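Local coordinates for ochratoxinase (PDB 4C65) that hydrolyses ochratoxin A to ochratoxin alpha and L-phenylalanine as a zinc-dependent carboxypeptidase of the amidohydrolase superfamily, working as a homooctamer, at the interface of chains A and B and the interface of chains A and C. Residues are numbered along the deposited sequence; one frame, centred on the assembly and turned at random. Chains: chain A/B/C, Ochratoxinase.

Contacts 1 and 2 are neighbouring patches of one two-fold interface between chains A and B: the centres of their C-alpha atoms lie about 11 Å apart, A:Ile131 belongs to both, and helix 90-106 of chain B runs through both. Contact 3 joins chain A to a different neighbour, chain C, about 23 Å from contact 2 and 34 Å from contact 1, centre to centre. Chain A thus meets two partners through separate surfaces, which probably helps link subunits onward into the homooctamer. The centres of contacts 2 and 3 lie about 20 Å from A:Asp336 of the active site, so any influence on catalysis would be indirect.

Contact 1: the interface of chains A and B. Residues chain A 129-131, 429, 434-437; chain B 96, 99-100, 103, 338-340.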
loop_
_atom_site.group_PDB
_atom_site.type_symbol
_atom_site.label_atom_id
_atom_site.label_comp_id
_atom_site.label_asym_id
_atom_site.label_seq_id
_atom_site.Cartn_x
_atom_site.Cartn_y
_atom_site.Cartn_z
ATOM N N GLY A 129 -6.769 -12.185 -36.539
ATOM C CA GLY A 129 -7.905 -12.579 -37.366
ATOM C C GLY A 129 -9.212 -12.912 -36.631
ATOM O O GLY A 129 -10.165 -13.327 -37.276
ATOM N N THR A 130 -9.297 -12.708 -35.312
ATOM C CA THR A 130 -10.568 -12.948 -34.580
ATOM C C THR A 130 -11.645 -11.976 -35.016
ATOM O O THR A 130 -12.784 -12.345 -35.196
ATOM C CB THR A 130 -10.416 -12.845 -33.059
ATOM O OG1 THR A 130 -9.226 -13.508 -32.639
ATOM C CG2 THR A 130 -11.614 -13.490 -32.370
ATOM N N ILE A 131 -11.265 -10.719 -35.205
ATOM C CA ILE A 131 -12.166 -9.715 -35.766
ATOM C C ILE A 131 -11.504 -9.049 -36.959
ATOM O O ILE A 131 -10.381 -9.361 -37.323
ATOM C CB ILE A 131 -12.608 -8.640 -34.722
ATOM C CG1 ILE A 131 -11.420 -7.854 -34.205
ATOM C CG2 ILE A 131 -13.346 -9.297 -33.561
ATOM C CD1 ILE A 131 -11.816 -6.583 -33.511
ATOM N N TRP A 429 -17.081 -11.222 -42.530
ATOM C CA TRP A 429 -15.734 -11.249 -41.971
ATOM C C TRP A 429 -14.642 -11.377 -43.046
ATOM O O TRP A 429 -13.490 -11.602 -42.722
ATOM C CB TRP A 429 -15.624 -12.336 -40.884
ATOM C CG TRP A 429 -16.667 -12.132 -39.828
ATOM C CD1 TRP A 429 -17.840 -12.814 -39.702
ATOM C CD2 TRP A 429 -16.666 -11.152 -38.788
ATOM N NE1 TRP A 429 -18.560 -12.333 -38.645
ATOM C CE2 TRP A 429 -17.861 -11.321 -38.055
ATOM C CE3 TRP A 429 -15.766 -10.179 -38.380
ATOM C CZ2 TRP A 429 -18.193 -10.524 -36.961
ATOM C CZ3 TRP A 429 -16.090 -9.391 -37.274
ATOM C CH2 TRP A 429 -17.292 -9.571 -36.587
ATOM N N ARG A 434 -13.296 -17.964 -41.629
ATOM C CA ARG A 434 -13.760 -19.155 -40.908
ATOM C C ARG A 434 -13.884 -18.784 -39.446
ATOM O O ARG A 434 -13.200 -17.901 -38.961
ATOM C CB ARG A 434 -12.723 -20.325 -40.982
ATOM C CG ARG A 434 -11.282 -19.814 -41.257
ATOM C CD ARG A 434 -10.162 -20.826 -41.764
ATOM N NE ARG A 434 -9.793 -21.863 -40.730
ATOM C CZ ARG A 434 -9.836 -23.191 -40.950
ATOM N NH1 ARG A 434 -10.226 -23.688 -42.134
ATOM N NH2 ARG A 434 -9.490 -24.051 -39.981
ATOM N N ASN A 435 -14.759 -19.489 -38.747
ATOM C CA ASN A 435 -14.960 -19.257 -37.344
ATOM C C ASN A 435 -13.666 -19.556 -36.586
ATOM O O ASN A 435 -13.251 -20.707 -36.497
ATOM C CB ASN A 435 -16.116 -20.123 -36.837
ATOM C CG ASN A 435 -16.396 -19.925 -35.359
ATOM O OD1 ASN A 435 -15.646 -19.272 -34.651
ATOM N ND2 ASN A 435 -17.458 -20.522 -34.885
ATOM N N PRO A 436 -13.022 -18.520 -36.037
ATOM C CA PRO A 436 -11.754 -18.760 -35.336
ATOM C C PRO A 436 -11.850 -19.565 -34.052
ATOM O O PRO A 436 -10.817 -19.906 -33.510
ATOM C CB PRO A 436 -11.248 -17.360 -35.007
ATOM C CG PRO A 436 -12.472 -16.516 -34.962
ATOM C CD PRO A 436 -13.471 -17.126 -35.912
ATOM N N PHE A 437 -13.054 -19.867 -33.570
ATOM C CA PHE A 437 -13.216 -20.537 -32.296
ATOM C C PHE A 437 -13.497 -22.032 -32.473
ATOM O O PHE A 437 -13.745 -22.742 -31.489
ATOM C CB PHE A 437 -14.321 -19.856 -31.474
ATOM C CG PHE A 437 -14.022 -18.423 -31.157
ATOM C CD1 PHE A 437 -13.093 -18.103 -30.174
ATOM C CD2 PHE A 437 -14.660 -17.391 -31.837
ATOM C CE1 PHE A 437 -12.766 -16.775 -29.914
ATOM C CE2 PHE A 437 -14.362 -16.067 -31.564
ATOM C CZ PHE A 437 -13.401 -15.755 -30.609
ATOM N N ARG B 96 -12.653 -10.080 -28.933
ATOM C CA ARG B 96 -12.722 -11.454 -29.382
ATOM C C ARG B 96 -14.067 -12.075 -29.053
ATOM O O ARG B 96 -14.655 -12.803 -29.869
ATOM C CB ARG B 96 -11.603 -12.290 -28.776
ATOM C CG ARG B 96 -10.210 -11.885 -29.228
ATOM C CD ARG B 96 -9.181 -13.021 -29.120
ATOM N NE ARG B 96 -7.849 -12.534 -29.461
ATOM C CZ ARG B 96 -7.030 -11.911 -28.620
ATOM N NH1 ARG B 96 -7.312 -11.668 -27.322
ATOM N NH2 ARG B 96 -5.879 -11.493 -29.084
ATOM N N ARG B 99 -16.917 -11.408 -31.703
ATOM C CA ARG B 99 -16.939 -12.376 -32.769
ATOM C C ARG B 99 -17.606 -13.666 -32.293
ATOM O O ARG B 99 -18.488 -14.194 -32.961
ATOM C CB ARG B 99 -15.529 -12.693 -33.277
ATOM C CG ARG B 99 -15.482 -13.764 -34.391
ATOM C CD ARG B 99 -16.141 -13.236 -35.676
ATOM N NE ARG B 99 -16.080 -14.099 -36.833
ATOM C CZ ARG B 99 -15.034 -14.205 -37.653
ATOM N NH1 ARG B 99 -13.903 -13.558 -37.406
ATOM N NH2 ARG B 99 -15.114 -15.001 -38.708
ATOM N N GLY B 100 -17.180 -14.154 -31.141
ATOM C CA GLY B 100 -17.723 -15.364 -30.572
ATOM C C GLY B 100 -19.222 -15.327 -30.423
ATOM O O GLY B 100 -19.905 -16.272 -30.783
ATOM N N GLU B 103 -20.982 -15.468 -33.768
ATOM C CA GLU B 103 -20.935 -16.818 -34.310
ATOM C C GLU B 103 -21.950 -17.700 -33.608
ATOM O O GLU B 103 -22.637 -18.499 -34.228
ATOM C CB GLU B 103 -19.540 -17.386 -34.123
ATOM C CG GLU B 103 -18.412 -16.821 -34.976
ATOM C CD GLU B 103 -18.583 -16.997 -36.490
ATOM O OE1 GLU B 103 -19.286 -17.927 -36.921
ATOM O OE2 GLU B 103 -17.991 -16.212 -37.274
ATOM N N ALA B 338 -15.201 -21.537 -25.440
ATOM C CA ALA B 338 -15.391 -20.119 -25.710
ATOM C C ALA B 338 -16.612 -19.885 -26.588
ATOM O O ALA B 338 -16.999 -20.758 -27.363
ATOM C CB ALA B 338 -14.178 -19.557 -26.407
ATOM N N PRO B 339 -17.248 -18.705 -26.468
ATOM C CA PRO B 339 -18.364 -18.344 -27.329
ATOM C C PRO B 339 -18.031 -18.527 -28.793
ATOM O O PRO B 339 -16.935 -18.152 -29.223
ATOM C CB PRO B 339 -18.569 -16.865 -27.002
ATOM C CG PRO B 339 -18.203 -16.775 -25.562
ATOM C CD PRO B 339 -17.085 -17.747 -25.363
ATOM N N GLY B 340 -18.974 -19.091 -29.553
ATOM C CA GLY B 340 -18.746 -19.453 -30.948
ATOM C C GLY B 340 -17.972 -20.746 -31.100
ATOM O O GLY B 340 -17.571 -21.122 -32.192
#
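In this subunit interface of the homooctameric amidohydrolase, the C-terminal tail of chain A lies against helix 90-106 of chain B, and B:Arg99 enters a slot of chain A. Its CG stands anti to the backbone N (chi1 178°). CB faces the rim of the A:Phe437 ring, in its plane, and CG passes beside A:Thr130 O before the chain bends at chi2 (67°). CD lies over the six-membered ring of A:Trp429, 3.6 Å from its centroid. NE follows over the five-membered ring, 3.4 Å from that centroid, in a cation-pi contact. At its edge, NE gives a nearly straight hydrogen bond and salt bridge to the carboxylate of B:Glu103 (NE to OE2 2.9 Å), on the anti lone pair, fixing the group's rotation. CZ is sandwiched: the indole is stacked on one face, the planes 10° apart, while A:Pro436 CD caps the other at 3.7 Å from CZ. At the tip, NH1 donates to the backbone carbonyl of A:Thr130 (NH1 to O 2.8 Å), from above its plane. Arginine suits this slot because its flat cation can stack and bond at its edge at once, and tryptophan because its broad face covers that cation. Nearby, the amide ND2 of A:Asn435 donates to B:Gly340 O (2.8 Å), on a lone pair in the carbonyl plane, while its OD1 accepts from A:Phe437 N (2.9 Å), a double role that suits asparagine. A:Phe437 turns one ring face to B:Pro339 O.

Contact 2: the interface of chains A and B. Residues chain A 90-91, 94-95, 98, 122, 125, 131; chain B 90-91, 94-95, 98, 122, 125, 131.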
loop_
_atom_site.group_PDB
_atom_site.type_symbol
_atom_site.label_atom_id
_atom_site.label_comp_id
_atom_site.label_asym_id
_atom_site.label_seq_id
_atom_site.Cartn_x
_atom_site.Cartn_y
_atom_site.Cartn_z
ATOM N N PRO A 90 -13.009 -2.606 -19.484
ATOM C CA PRO A 90 -12.468 -2.660 -20.869
ATOM C C PRO A 90 -12.993 -3.802 -21.727
ATOM O O PRO A 90 -12.924 -3.720 -22.946
ATOM C CB PRO A 90 -10.945 -2.782 -20.656
ATOM C CG PRO A 90 -10.712 -2.299 -19.250
ATOM C CD PRO A 90 -11.945 -2.688 -18.472
ATOM N N ALA A 91 -13.497 -4.871 -21.114
ATOM C CA ALA A 91 -14.170 -5.931 -21.865
ATOM C C ALA A 91 -15.420 -5.423 -22.588
ATOM O O ALA A 91 -15.660 -5.801 -23.733
ATOM C CB ALA A 91 -14.514 -7.114 -20.975
ATOM N N GLY A 94 -14.004 -3.292 -25.542
ATOM C CA GLY A 94 -13.478 -4.073 -26.642
ATOM C C GLY A 94 -14.567 -4.626 -27.513
ATOM O O GLY A 94 -14.453 -4.639 -28.738
ATOM N N ALA A 95 -15.627 -5.076 -26.880
ATOM C CA ALA A 95 -16.749 -5.624 -27.606
ATOM C C ALA A 95 -17.312 -4.545 -28.529
ATOM O O ALA A 95 -17.563 -4.804 -29.702
ATOM C CB ALA A 95 -17.808 -6.157 -26.636
ATOM N N ALA A 98 -15.207 -3.647 -31.506
ATOM C CA ALA A 98 -15.196 -4.636 -32.550
ATOM C C ALA A 98 -16.224 -4.295 -33.615
ATOM O O ALA A 98 -15.933 -4.419 -34.802
ATOM C CB ALA A 98 -15.482 -6.024 -31.968
ATOM N N VAL A 122 -6.983 -3.795 -28.926
ATOM C CA VAL A 122 -7.941 -4.260 -29.922
ATOM C C VAL A 122 -7.228 -4.708 -31.195
ATOM O O VAL A 122 -7.644 -5.702 -31.823
ATOM C CB VAL A 122 -9.002 -3.192 -30.210
ATOM C CG1 VAL A 122 -9.874 -3.580 -31.392
ATOM C CG2 VAL A 122 -9.885 -2.959 -28.981
ATOM N N ALA A 125 -6.660 -8.299 -31.641
ATOM C CA ALA A 125 -7.750 -9.137 -32.078
ATOM C C ALA A 125 -7.959 -9.020 -33.594
ATOM O O ALA A 125 -8.579 -9.901 -34.215
ATOM C CB ALA A 125 -9.007 -8.798 -31.313
ATOM N N ILE A 131 -11.265 -10.719 -35.205
ATOM C CA ILE A 131 -12.166 -9.715 -35.766
ATOM C C ILE A 131 -11.504 -9.049 -36.959
ATOM O O ILE A 131 -10.381 -9.361 -37.323
ATOM C CB ILE A 131 -12.608 -8.640 -34.722
ATOM C CG1 ILE A 131 -11.420 -7.854 -34.205
ATOM C CG2 ILE A 131 -13.346 -9.297 -33.561
ATOM C CD1 ILE A 131 -11.816 -6.583 -33.511
ATOM N N PRO B 90 -8.432 -6.944 -20.869
ATOM C CA PRO B 90 -9.831 -7.279 -21.149
ATOM C C PRO B 90 -10.417 -6.637 -22.398
ATOM O O PRO B 90 -11.417 -7.130 -22.921
ATOM C CB PRO B 90 -10.571 -6.810 -19.886
ATOM C CG PRO B 90 -9.514 -6.730 -18.826
ATOM C CD PRO B 90 -8.261 -6.323 -19.547
ATOM N N ALA B 91 -9.847 -5.526 -22.872
ATOM C CA ALA B 91 -10.254 -4.952 -24.149
ATOM C C ALA B 91 -10.005 -5.907 -25.314
ATOM O O ALA B 91 -10.833 -5.993 -26.213
ATOM C CB ALA B 91 -9.558 -3.625 -24.387
ATOM N N GLY B 94 -12.788 -8.648 -24.874
ATOM C CA GLY B 94 -14.090 -8.215 -25.330
ATOM C C GLY B 94 -14.239 -8.224 -26.841
ATOM O O GLY B 94 -15.276 -8.617 -27.368
ATOM N N ALA B 95 -13.200 -7.753 -27.530
ATOM C CA ALA B 95 -13.226 -7.709 -28.960
ATOM C C ALA B 95 -13.415 -9.133 -29.483
ATOM O O ALA B 95 -14.244 -9.370 -30.372
ATOM C CB ALA B 95 -11.951 -7.087 -29.490
ATOM N N ALA B 98 -16.836 -10.640 -28.991
ATOM C CA ALA B 98 -17.844 -10.093 -29.888
ATOM C C ALA B 98 -18.026 -10.973 -31.116
ATOM O O ALA B 98 -19.151 -11.244 -31.501
ATOM C CB ALA B 98 -17.484 -8.683 -30.284
ATOM N N VAL B 122 -19.640 -8.058 -21.264
ATOM C CA VAL B 122 -19.933 -8.151 -22.681
ATOM C C VAL B 122 -21.443 -8.050 -22.934
ATOM O O VAL B 122 -21.873 -7.452 -23.919
ATOM C CB VAL B 122 -19.340 -9.435 -23.282
ATOM C CG1 VAL B 122 -19.855 -9.663 -24.697
ATOM C CG2 VAL B 122 -17.818 -9.374 -23.278
ATOM N N ALA B 125 -22.766 -4.781 -23.978
ATOM C CA ALA B 125 -22.627 -4.393 -25.362
ATOM C C ALA B 125 -23.663 -5.093 -26.252
ATOM O O ALA B 125 -23.983 -4.617 -27.341
ATOM C CB ALA B 125 -21.230 -4.690 -25.847
ATOM N N ILE B 131 -23.377 -4.748 -30.242
ATOM C CA ILE B 131 -23.096 -6.018 -30.870
ATOM C C ILE B 131 -24.291 -6.932 -30.725
ATOM O O ILE B 131 -25.301 -6.558 -30.126
ATOM C CB ILE B 131 -21.825 -6.711 -30.313
ATOM C CG1 ILE B 131 -21.977 -7.054 -28.837
ATOM C CG2 ILE B 131 -20.590 -5.843 -30.544
ATOM C CD1 ILE B 131 -20.959 -8.056 -28.356
#
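Two copies of helix 90-106 cross at the two-fold axis, one from each chain, and pack through a surface of small residues. Apolar carbon contacts, mostly between methyl groups, form the first kind. A:Ala98 and B:Ala98 meet CB to CB at 3.7 Å. A:Ala95 CB points into the partner and meets B:Ala125 CB of helix 119-127 at 3.8 Å. The delta-methyl CD1 of B:Ile131 adds a looser contact to A:Ala95 CB, at 4.1 Å. Near the helix starts, the ring atom CB of A:Pro90 lies 4.1 Å from B:Ala91 CB; proline suits a first helical turn, where its missing N-H costs little.

The second kind sets carbon against backbone carbonyl oxygen. A:Pro90 O approaches B:Ala91 CA to 3.2 Å, and A:Ala91 O comes within 3.3 Å of B:Gly94 CA. At B:Gly94 the lack of a side chain allows the close approach; alanine's single methyl still tolerates it at B:Ala91. The gamma-methyl CG2 of B:Ile131 closes on A:Ala95 O at 3.3 Å; its CG1 takes the crowded position between backbone N and carbonyl carbon (chi1 63°), leaving CG2 beside the N.

Polar bonding, the third kind, is missing: the polar backbone atoms of the two chains stay too far apart here to bond. Adhesion in this patch probably rests on close shape fit, the alanines and glycines letting the two helices lock together as an apolar part of the A-B interface of the octamer.

Contact 3: the interface of chains A and C. Residues chain A 78-79, 81, 83, 154-155; chain C 78-79, 81, 83, 154-155.
Paired loops and the start of helix 83-87 of the two TIM-barrel amidohydrolase subunits meet here about a two-fold axis, so each bond has a twin. Hydrogen bonds form the polar part. A:Tyr79 and C:Thr83 meet tip to tip, phenol OH to side-chain OG1 at 2.7 Å, direction unsettled, OG1 in the ring plane. That threonine is held from behind: C:Thr83 OG1 donates to C:Asp81 OD1 (2.6 Å) on its syn lone pair. The backbone C:Thr83 N reaches the same OD1 (2.8 Å) from above the carboxylate plane, so two donors grip one oxygen and C:Asp81 caps the helix start. In the twin aspartate, C:Tyr78 OH donates to A:Asp81 OD2 at 2.4 Å, very short, meeting it from above the carboxylate plane. Aspartate suits this place, since one oxygen positions the threonine and the other takes the phenol.

Apolar packing does the rest. The A:Tyr79 ring is clamped within its own chain, A:Tyr78 CD2 3.7 Å above one face and A:Thr83 CG2 3.6 Å above the other. Across the axis A:Tyr79 and C:Tyr79 cross at about a right angle, A:Tyr79 CD1 3.8 Å from C:Tyr79 CE1. The small methyl of C:Ala154 fits closely against the tyrosines, its CB 3.6 Å from A:Tyr79 CZ.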
loop_
_atom_site.group_PDB
_atom_site.type_symbol
_atom_site.label_atom_id
_atom_site.label_comp_id
_atom_site.label_asym_id
_atom_site.label_seq_id
_atom_site.Cartn_x
_atom_site.Cartn_y
_atom_site.Cartn_z
ATOM N N TYR A 78 -23.258 5.563 -19.801
ATOM C CA TYR A 78 -23.793 5.950 -18.496
ATOM C C TYR A 78 -23.327 7.331 -18.018
ATOM O O TYR A 78 -24.146 8.213 -17.767
ATOM C CB TYR A 78 -23.458 4.889 -17.455
ATOM C CG TYR A 78 -24.139 5.113 -16.131
ATOM C CD1 TYR A 78 -25.472 4.761 -15.934
ATOM C CD2 TYR A 78 -23.452 5.690 -15.071
ATOM C CE1 TYR A 78 -26.098 4.972 -14.709
ATOM C CE2 TYR A 78 -24.066 5.912 -13.854
ATOM C CZ TYR A 78 -25.381 5.548 -13.670
ATOM O OH TYR A 78 -25.969 5.772 -12.454
ATOM N N TYR A 79 -22.019 7.508 -17.878
ATOM C CA TYR A 79 -21.461 8.822 -17.572
ATOM C C TYR A 79 -21.253 9.619 -18.866
ATOM O O TYR A 79 -20.799 9.085 -19.874
ATOM C CB TYR A 79 -20.120 8.699 -16.851
ATOM C CG TYR A 79 -20.205 8.064 -15.499
ATOM C CD1 TYR A 79 -20.762 8.743 -14.432
ATOM C CD2 TYR A 79 -19.701 6.792 -15.277
ATOM C CE1 TYR A 79 -20.827 8.175 -13.183
ATOM C CE2 TYR A 79 -19.768 6.212 -14.025
ATOM C CZ TYR A 79 -20.330 6.911 -12.988
ATOM O OH TYR A 79 -20.387 6.349 -11.736
ATOM N N ASP A 81 -19.207 12.455 -19.184
ATOM C CA ASP A 81 -17.857 12.992 -19.335
ATOM C C ASP A 81 -16.800 11.868 -19.355
ATOM O O ASP A 81 -17.129 10.699 -19.573
ATOM C CB ASP A 81 -17.570 14.025 -18.240
ATOM C CG ASP A 81 -17.489 13.414 -16.851
ATOM O OD1 ASP A 81 -17.568 12.177 -16.708
ATOM O OD2 ASP A 81 -17.345 14.179 -15.889
ATOM N N THR A 83 -15.477 10.342 -17.078
ATOM C CA THR A 83 -15.699 9.345 -16.040
ATOM C C THR A 83 -15.994 7.979 -16.658
ATOM O O THR A 83 -15.664 6.962 -16.066
ATOM C CB THR A 83 -16.833 9.760 -15.065
ATOM O OG1 THR A 83 -16.565 11.072 -14.548
ATOM C CG2 THR A 83 -16.941 8.797 -13.898
ATOM N N ALA A 154 -14.086 15.893 -12.468
ATOM C CA ALA A 154 -15.223 15.595 -11.589
ATOM C C ALA A 154 -14.931 14.537 -10.535
ATOM O O ALA A 154 -15.671 14.433 -9.557
ATOM C CB ALA A 154 -16.430 15.188 -12.394
ATOM N N LEU A 155 -13.875 13.751 -10.736
ATOM C CA LEU A 155 -13.457 12.764 -9.750
ATOM C C LEU A 155 -12.352 13.337 -8.857
ATOM O O LEU A 155 -11.577 14.170 -9.308
ATOM C CB LEU A 155 -12.968 11.496 -10.450
ATOM C CG LEU A 155 -14.054 10.614 -11.036
ATOM C CD1 LEU A 155 -13.398 9.416 -11.676
ATOM C CD2 LEU A 155 -15.061 10.178 -9.973
ATOM N N TYR C 78 -23.581 17.563 -9.993
ATOM C CA TYR C 78 -22.936 17.128 -11.239
ATOM C C TYR C 78 -23.291 15.695 -11.660
ATOM O O TYR C 78 -23.805 15.480 -12.744
ATOM C CB TYR C 78 -21.417 17.282 -11.116
ATOM C CG TYR C 78 -20.675 17.031 -12.390
ATOM C CD1 TYR C 78 -20.583 18.007 -13.366
ATOM C CD2 TYR C 78 -20.044 15.809 -12.622
ATOM C CE1 TYR C 78 -19.875 17.775 -14.540
ATOM C CE2 TYR C 78 -19.341 15.567 -13.787
ATOM C CZ TYR C 78 -19.254 16.547 -14.741
ATOM O OH TYR C 78 -18.551 16.303 -15.901
ATOM N N TYR C 79 -22.988 14.722 -10.810
ATOM C CA TYR C 79 -23.419 13.350 -11.036
ATOM C C TYR C 79 -24.849 13.163 -10.520
ATOM O O TYR C 79 -25.211 13.657 -9.431
ATOM C CB TYR C 79 -22.502 12.367 -10.307
ATOM C CG TYR C 79 -21.102 12.348 -10.818
ATOM C CD1 TYR C 79 -20.806 11.804 -12.061
ATOM C CD2 TYR C 79 -20.056 12.854 -10.054
ATOM C CE1 TYR C 79 -19.504 11.773 -12.543
ATOM C CE2 TYR C 79 -18.760 12.831 -10.525
ATOM C CZ TYR C 79 -18.486 12.283 -11.765
ATOM O OH TYR C 79 -17.201 12.250 -12.211
ATOM N N ASP C 81 -26.358 10.081 -9.841
ATOM C CA ASP C 81 -26.502 8.942 -8.923
ATOM C C ASP C 81 -25.591 9.103 -7.673
ATOM O O ASP C 81 -25.148 10.212 -7.364
ATOM C CB ASP C 81 -26.220 7.627 -9.654
ATOM C CG ASP C 81 -24.771 7.486 -10.071
ATOM O OD1 ASP C 81 -23.932 8.345 -9.731
ATOM O OD2 ASP C 81 -24.465 6.491 -10.738
ATOM N N THR C 83 -22.648 8.492 -7.238
ATOM C CA THR C 83 -21.307 8.948 -7.565
ATOM C C THR C 83 -21.030 10.325 -6.961
ATOM O O THR C 83 -19.893 10.620 -6.607
ATOM C CB THR C 83 -21.051 8.971 -9.097
ATOM O OG1 THR C 83 -21.389 7.694 -9.650
ATOM C CG2 THR C 83 -19.596 9.265 -9.406
ATOM N N ALA C 154 -22.178 2.027 -10.645
ATOM C CA ALA C 154 -21.558 2.572 -11.849
ATOM C C ALA C 154 -20.048 2.744 -11.747
ATOM O O ALA C 154 -19.386 2.901 -12.781
ATOM C CB ALA C 154 -22.196 3.906 -12.202
ATOM N N LEU C 155 -19.501 2.729 -10.521
ATOM C CA LEU C 155 -18.073 2.777 -10.314
ATOM C C LEU C 155 -17.504 1.390 -10.132
ATOM O O LEU C 155 -18.178 0.504 -9.651
ATOM C CB LEU C 155 -17.747 3.635 -9.111
ATOM C CG LEU C 155 -17.887 5.153 -9.311
ATOM C CD1 LEU C 155 -17.515 5.857 -8.024
ATOM C CD2 LEU C 155 -17.021 5.664 -10.462
#